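Long-range contact in D-2-hydroxyacid dehydrogensase protein (Ketogulonicigenium vulgare, PDB 4LSW), which probably interconverts D-2-hydroxyacids and 2-oxoacids with an NAD-type (nicotinamide adenine dinucleotide) cofactor bound in its Rossmann-type domain: residues 144-158 and 167-181. Residues are numbered along the deposited sequence; the frame is centred on the assembly and turned at random.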
loop_
_atom_site.group_PDB
_atom_site.type_symbol
_atom_site.label_atom_id
_atom_site.label_comp_id
_atom_site.label_asym_id
_atom_site.label_seq_id
_atom_site.Cartn_x
_atom_site.Cartn_y
_atom_site.Cartn_z
ATOM N N PHE A 144 -16.169 8.725 -17.484
ATOM C CA PHE A 144 -16.547 10.054 -17.005
ATOM C C PHE A 144 -18.040 10.194 -16.745
ATOM O O PHE A 144 -18.869 9.613 -17.449
ATOM C CB PHE A 144 -16.069 11.170 -17.964
ATOM C CG PHE A 144 -16.984 11.394 -19.153
ATOM C CD1 PHE A 144 -16.850 10.629 -20.301
ATOM C CD2 PHE A 144 -17.981 12.368 -19.109
ATOM C CE1 PHE A 144 -17.698 10.820 -21.388
ATOM C CE2 PHE A 144 -18.831 12.567 -20.196
ATOM C CZ PHE A 144 -18.687 11.787 -21.335
ATOM N N GLY A 145 -18.370 10.974 -15.719
ATOM C CA GLY A 145 -19.752 11.282 -15.400
ATOM C C GLY A 145 -20.510 10.174 -14.683
ATOM O O GLY A 145 -21.661 10.375 -14.287
ATOM N N ARG A 146 -19.878 9.020 -14.502
ATOM C CA ARG A 146 -20.542 7.879 -13.884
ATOM C C ARG A 146 -20.320 7.897 -12.368
ATOM O O ARG A 146 -19.804 8.876 -11.827
ATOM C CB ARG A 146 -20.092 6.577 -14.549
ATOM C CG ARG A 146 -20.470 6.535 -16.056
ATOM C CD ARG A 146 -20.110 5.215 -16.707
ATOM N NE ARG A 146 -20.880 4.096 -16.169
ATOM C CZ ARG A 146 -20.535 2.820 -16.303
ATOM N NH1 ARG A 146 -19.431 2.489 -16.958
ATOM N NH2 ARG A 146 -21.295 1.868 -15.780
ATOM N N ARG A 147 -20.741 6.841 -11.677
ATOM C CA ARG A 147 -20.771 6.859 -10.221
ATOM C C ARG A 147 -19.595 6.088 -9.627
ATOM O O ARG A 147 -19.340 4.951 -10.015
ATOM C CB ARG A 147 -22.094 6.256 -9.734
ATOM C CG ARG A 147 -23.340 6.975 -10.283
ATOM C CD ARG A 147 -24.581 6.120 -10.065
ATOM N NE ARG A 147 -24.430 4.805 -10.680
ATOM C CZ ARG A 147 -25.276 3.792 -10.512
ATOM N NH1 ARG A 147 -26.347 3.931 -9.745
ATOM N NH2 ARG A 147 -25.046 2.632 -11.120
ATOM N N ALA A 148 -18.888 6.717 -8.693
ATOM C CA ALA A 148 -17.736 6.093 -8.055
ATOM C C ALA A 148 -17.841 6.188 -6.548
ATOM O O ALA A 148 -18.241 7.222 -6.018
ATOM C CB ALA A 148 -16.434 6.745 -8.552
ATOM N N GLY A 149 -17.470 5.101 -5.879
ATOM C CA GLY A 149 -17.450 5.070 -4.430
ATOM C C GLY A 149 -16.033 4.858 -3.954
ATOM O O GLY A 149 -15.272 4.108 -4.564
ATOM N N VAL A 150 -15.683 5.518 -2.860
ATOM C CA VAL A 150 -14.368 5.367 -2.258
ATOM C C VAL A 150 -14.531 4.820 -0.842
ATOM O O VAL A 150 -15.126 5.476 0.028
ATOM C CB VAL A 150 -13.600 6.696 -2.264
ATOM C CG1 VAL A 150 -12.203 6.535 -1.678
ATOM C CG2 VAL A 150 -13.515 7.246 -3.694
ATOM N N LEU A 151 -14.012 3.611 -0.624
ATOM C CA LEU A 151 -14.117 2.924 0.663
ATOM C C LEU A 151 -12.857 3.208 1.469
ATOM O O LEU A 151 -11.781 2.659 1.199
ATOM C CB LEU A 151 -14.314 1.424 0.449
ATOM C CG LEU A 151 -14.427 0.579 1.713
ATOM C CD1 LEU A 151 -15.549 1.102 2.602
ATOM C CD2 LEU A 151 -14.688 -0.853 1.330
ATOM N N GLY A 152 -12.994 4.110 2.435
ATOM C CA GLY A 152 -11.856 4.632 3.176
ATOM C C GLY A 152 -11.425 5.954 2.576
ATOM O O GLY A 152 -10.818 5.975 1.504
ATOM N N LEU A 153 -11.750 7.054 3.248
ATOM C CA LEU A 153 -11.403 8.377 2.730
ATOM C C LEU A 153 -10.361 9.073 3.608
ATOM O O LEU A 153 -10.564 10.193 4.086
ATOM C CB LEU A 153 -12.652 9.243 2.548
ATOM C CG LEU A 153 -12.429 10.358 1.522
ATOM C CD1 LEU A 153 -12.651 9.847 0.104
ATOM C CD2 LEU A 153 -13.312 11.550 1.831
ATOM N N GLY A 154 -9.250 8.371 3.822
ATOM C CA GLY A 154 -8.070 8.948 4.435
ATOM C C GLY A 154 -7.226 9.617 3.365
ATOM O O GLY A 154 -7.756 10.064 2.352
ATOM N N ARG A 155 -5.916 9.679 3.587
ATOM C CA ARG A 155 -5.005 10.337 2.657
ATOM C C ARG A 155 -5.195 9.842 1.224
ATOM O O ARG A 155 -5.380 10.645 0.288
ATOM C CB ARG A 155 -3.561 10.071 3.084
ATOM C CG ARG A 155 -3.178 10.655 4.437
ATOM C CD ARG A 155 -1.949 9.963 5.007
ATOM N NE ARG A 155 -1.378 10.709 6.129
ATOM C CZ ARG A 155 -1.813 10.633 7.387
ATOM N NH1 ARG A 155 -2.839 9.850 7.701
ATOM N NH2 ARG A 155 -1.227 11.352 8.335
ATOM N N ILE A 156 -5.152 8.528 1.054
ATOM C CA ILE A 156 -5.197 7.938 -0.276
ATOM C C ILE A 156 -6.566 8.101 -0.906
ATOM O O ILE A 156 -6.683 8.523 -2.058
ATOM C CB ILE A 156 -4.791 6.459 -0.266
ATOM C CG1 ILE A 156 -3.343 6.343 0.211
ATOM C CG2 ILE A 156 -4.935 5.867 -1.668
ATOM C CD1 ILE A 156 -2.832 4.937 0.304
ATOM N N GLY A 157 -7.605 7.765 -0.154
ATOM C CA GLY A 157 -8.951 7.862 -0.671
ATOM C C GLY A 157 -9.295 9.276 -1.089
ATOM O O GLY A 157 -9.941 9.482 -2.110
ATOM N N PHE A 158 -8.866 10.249 -0.294
ATOM C CA PHE A 158 -9.075 11.647 -0.632
ATOM C C PHE A 158 -8.417 11.991 -1.953
ATOM O O PHE A 158 -9.040 12.614 -2.812
ATOM C CB PHE A 158 -8.532 12.555 0.467
ATOM C CG PHE A 158 -8.736 14.007 0.199
ATOM C CD1 PHE A 158 -10.018 14.526 0.107
ATOM C CD2 PHE A 158 -7.655 14.857 0.069
ATOM C CE1 PHE A 158 -10.223 15.880 -0.133
ATOM C CE2 PHE A 158 -7.845 16.214 -0.165
ATOM C CZ PHE A 158 -9.132 16.723 -0.269
ATOM N N PHE A 167 -12.971 13.959 -13.639
ATOM C CA PHE A 167 -13.753 13.181 -14.605
ATOM C C PHE A 167 -15.270 13.363 -14.418
ATOM O O PHE A 167 -16.072 12.612 -14.998
ATOM C CB PHE A 167 -13.392 11.685 -14.501
ATOM C CG PHE A 167 -12.003 11.365 -14.981
ATOM C CD1 PHE A 167 -10.905 11.532 -14.151
ATOM C CD2 PHE A 167 -11.791 10.914 -16.274
ATOM C CE1 PHE A 167 -9.621 11.252 -14.592
ATOM C CE2 PHE A 167 -10.506 10.633 -16.730
ATOM C CZ PHE A 167 -9.417 10.798 -15.888
ATOM N N ASP A 168 -15.646 14.357 -13.604
ATOM C CA ASP A 168 -17.043 14.695 -13.340
ATOM C C ASP A 168 -17.839 13.520 -12.812
ATOM O O ASP A 168 -19.031 13.382 -13.082
ATOM C CB ASP A 168 -17.719 15.260 -14.596
ATOM C CG ASP A 168 -17.182 16.619 -14.984
ATOM O OD1 ASP A 168 -16.594 17.300 -14.118
ATOM O OD2 ASP A 168 -17.359 16.999 -16.159
ATOM N N MET A 169 -17.170 12.663 -12.059
ATOM C CA MET A 169 -17.883 11.532 -11.502
ATOM C C MET A 169 -18.760 11.943 -10.328
ATOM O O MET A 169 -18.523 12.981 -9.669
ATOM C CB MET A 169 -16.913 10.409 -11.136
ATOM C CG MET A 169 -16.039 9.994 -12.313
ATOM S SD MET A 169 -15.114 8.490 -12.037
ATOM C CE MET A 169 -16.413 7.315 -12.432
ATOM N N GLN A 170 -19.804 11.145 -10.107
ATOM C CA GLN A 170 -20.672 11.291 -8.944
ATOM C C GLN A 170 -20.038 10.469 -7.833
ATOM O O GLN A 170 -20.033 9.236 -7.884
ATOM C CB GLN A 170 -22.067 10.776 -9.279
ATOM C CG GLN A 170 -22.635 11.361 -10.575
ATOM C CD GLN A 170 -23.835 10.585 -11.087
ATOM O OE1 GLN A 170 -24.880 10.520 -10.431
ATOM N NE2 GLN A 170 -23.689 9.983 -12.265
ATOM N N ILE A 171 -19.498 11.161 -6.836
ATOM C CA ILE A 171 -18.620 10.536 -5.857
ATOM C C ILE A 171 -19.274 10.396 -4.494
ATOM O O ILE A 171 -19.799 11.360 -3.935
ATOM C CB ILE A 171 -17.331 11.346 -5.720
ATOM C CG1 ILE A 171 -16.643 11.394 -7.081
ATOM C CG2 ILE A 171 -16.414 10.727 -4.667
ATOM C CD1 ILE A 171 -15.654 12.526 -7.224
ATOM N N SER A 172 -19.236 9.173 -3.976
ATOM C CA SER A 172 -19.624 8.905 -2.599
ATOM C C SER A 172 -18.492 8.170 -1.897
ATOM O O SER A 172 -17.570 7.664 -2.530
ATOM C CB SER A 172 -20.890 8.059 -2.568
ATOM O OG SER A 172 -20.762 6.961 -3.457
ATOM N N TYR A 173 -18.567 8.098 -0.577
ATOM C CA TYR A 173 -17.522 7.426 0.176
ATOM C C TYR A 173 -18.076 6.883 1.472
ATOM O O TYR A 173 -19.120 7.340 1.953
ATOM C CB TYR A 173 -16.362 8.381 0.477
ATOM C CG TYR A 173 -16.671 9.460 1.497
ATOM C CD1 TYR A 173 -17.351 10.617 1.141
ATOM C CD2 TYR A 173 -16.265 9.324 2.820
ATOM C CE1 TYR A 173 -17.630 11.618 2.085
ATOM C CE2 TYR A 173 -16.530 10.310 3.764
ATOM C CZ TYR A 173 -17.206 11.455 3.390
ATOM O OH TYR A 173 -17.460 12.427 4.351
ATOM N N SER A 174 -17.377 5.894 2.022
ATOM C CA SER A 174 -17.708 5.369 3.340
ATOM C C SER A 174 -16.462 5.351 4.207
ATOM O O SER A 174 -15.364 5.125 3.720
ATOM C CB SER A 174 -18.285 3.967 3.226
ATOM O OG SER A 174 -18.734 3.501 4.499
ATOM N N ASP A 175 -16.640 5.632 5.496
ATOM C CA ASP A 175 -15.558 5.599 6.468
ATOM C C ASP A 175 -16.226 5.520 7.832
ATOM O O ASP A 175 -17.449 5.397 7.903
ATOM C CB ASP A 175 -14.663 6.842 6.339
ATOM C CG ASP A 175 -13.222 6.583 6.749
ATOM O OD1 ASP A 175 -12.987 5.927 7.786
ATOM O OD2 ASP A 175 -12.315 7.038 6.015
ATOM N N ILE A 176 -15.423 5.573 8.893
ATOM C CA ILE A 176 -15.933 5.498 10.262
ATOM C C ILE A 176 -16.781 6.722 10.624
ATOM O O ILE A 176 -17.671 6.652 11.481
ATOM C CB ILE A 176 -14.781 5.327 11.281
ATOM C CG1 ILE A 176 -15.318 4.827 12.625
ATOM C CG2 ILE A 176 -13.989 6.619 11.450
ATOM C CD1 ILE A 176 -16.050 3.508 12.515
ATOM N N ALA A 177 -16.496 7.850 9.979
ATOM C CA ALA A 177 -17.259 9.077 10.171
ATOM C C ALA A 177 -17.088 9.966 8.951
ATOM O O ALA A 177 -16.140 9.775 8.179
ATOM C CB ALA A 177 -16.769 9.814 11.418
ATOM N N PRO A 178 -18.010 10.928 8.757
ATOM C CA PRO A 178 -17.828 11.878 7.657
ATOM C C PRO A 178 -16.557 12.684 7.863
ATOM O O PRO A 178 -16.128 12.915 9.003
ATOM C CB PRO A 178 -19.044 12.803 7.766
ATOM C CG PRO A 178 -20.050 12.054 8.609
ATOM C CD PRO A 178 -19.252 11.175 9.516
ATOM N N LYS A 179 -15.960 13.107 6.755
ATOM C CA LYS A 179 -14.717 13.860 6.794
ATOM C C LYS A 179 -14.963 15.331 6.472
ATOM O O LYS A 179 -15.732 15.656 5.558
ATOM C CB LYS A 179 -13.730 13.264 5.789
ATOM C CG LYS A 179 -13.386 11.808 6.058
ATOM C CD LYS A 179 -12.654 11.647 7.395
ATOM C CE LYS A 179 -12.300 10.194 7.674
ATOM N NZ LYS A 179 -11.590 10.023 9.003
ATOM N N SER A 180 -14.294 16.217 7.205
ATOM C CA SER A 180 -14.520 17.649 7.032
ATOM C C SER A 180 -14.076 18.121 5.659
ATOM O O SER A 180 -14.570 19.128 5.138
ATOM C CB SER A 180 -13.795 18.449 8.117
ATOM O OG SER A 180 -12.395 18.237 8.059
ATOM N N TYR A 181 -13.146 17.374 5.079
ATOM C CA TYR A 181 -12.570 17.728 3.797
ATOM C C TYR A 181 -13.308 17.111 2.618
ATOM O O TYR A 181 -12.809 17.153 1.493
ATOM C CB TYR A 181 -11.089 17.352 3.772
ATOM C CG TYR A 181 -10.750 15.942 4.250
ATOM C CD1 TYR A 181 -10.922 14.835 3.421
ATOM C CD2 TYR A 181 -10.205 15.728 5.513
ATOM C CE1 TYR A 181 -10.571 13.558 3.848
ATOM C CE2 TYR A 181 -9.858 14.456 5.951
ATOM C CZ TYR A 181 -10.042 13.373 5.117
ATOM O OH TYR A 181 -9.685 12.113 5.544
#
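Strands 147-151 and 170-174 run parallel at 22° to each other, joined by an unbroken ladder of backbone hydrogen bonds from Gln170 N to Arg146 O through to Gly152 N with Ser174 O. Ahead of the ladder the extended side chain of Gln170 carries its amide to Gly145, where NE2 donates to Gly145 O (2.9 Å), with that oxygen nearly in the amide plane, while lying against Arg147 CG. The methyl CE of Met169 reaches Ala148 CB at 3.9 Å.

Beyond the strands, Leu153 is gripped through both its backbone and its side chain. Its N donates to Asp175 OD2 (2.8 Å), met on the anti side and well out of the carboxylate plane, and its O accepts from Tyr181 OH (2.6 Å) in the carbonyl plane. Its CD2 sits over the centre of the Tyr173 ring, 3.8 Å from the centroid, a CH-pi contact. With chi1 at 71°, Tyr173 CG lies between its own backbone N and carbonyl carbon, which swings the ring out across the strand direction, one face against Leu153, and brings its OH to Lys179 N (2.9 Å). A serine in place of Tyr173 would probably leave Leu153 CD2 without its aromatic platform and the amide of Lys179 without this acceptor. The edge of Tyr181 points at the face of Phe158, the planes 70° apart, tying the loop after strand 170-174 to the first turn of helix 155-165.

Gly152, Gly154 and Gly157 fit the GxGxxG pattern of a dinucleotide-binding beta-alpha-beta unit, in which helix 155-165 makes the crossover. Leu164 of that helix packs on Ala148, Met169 and Ile171, whereas Leu194 of helix 191-196 meets Leu151, Ser172 and Ser174 on the other face. Within the parallel sheet, strand 200-203 flanks 147-151, and strand 186-188 flanks 170-174.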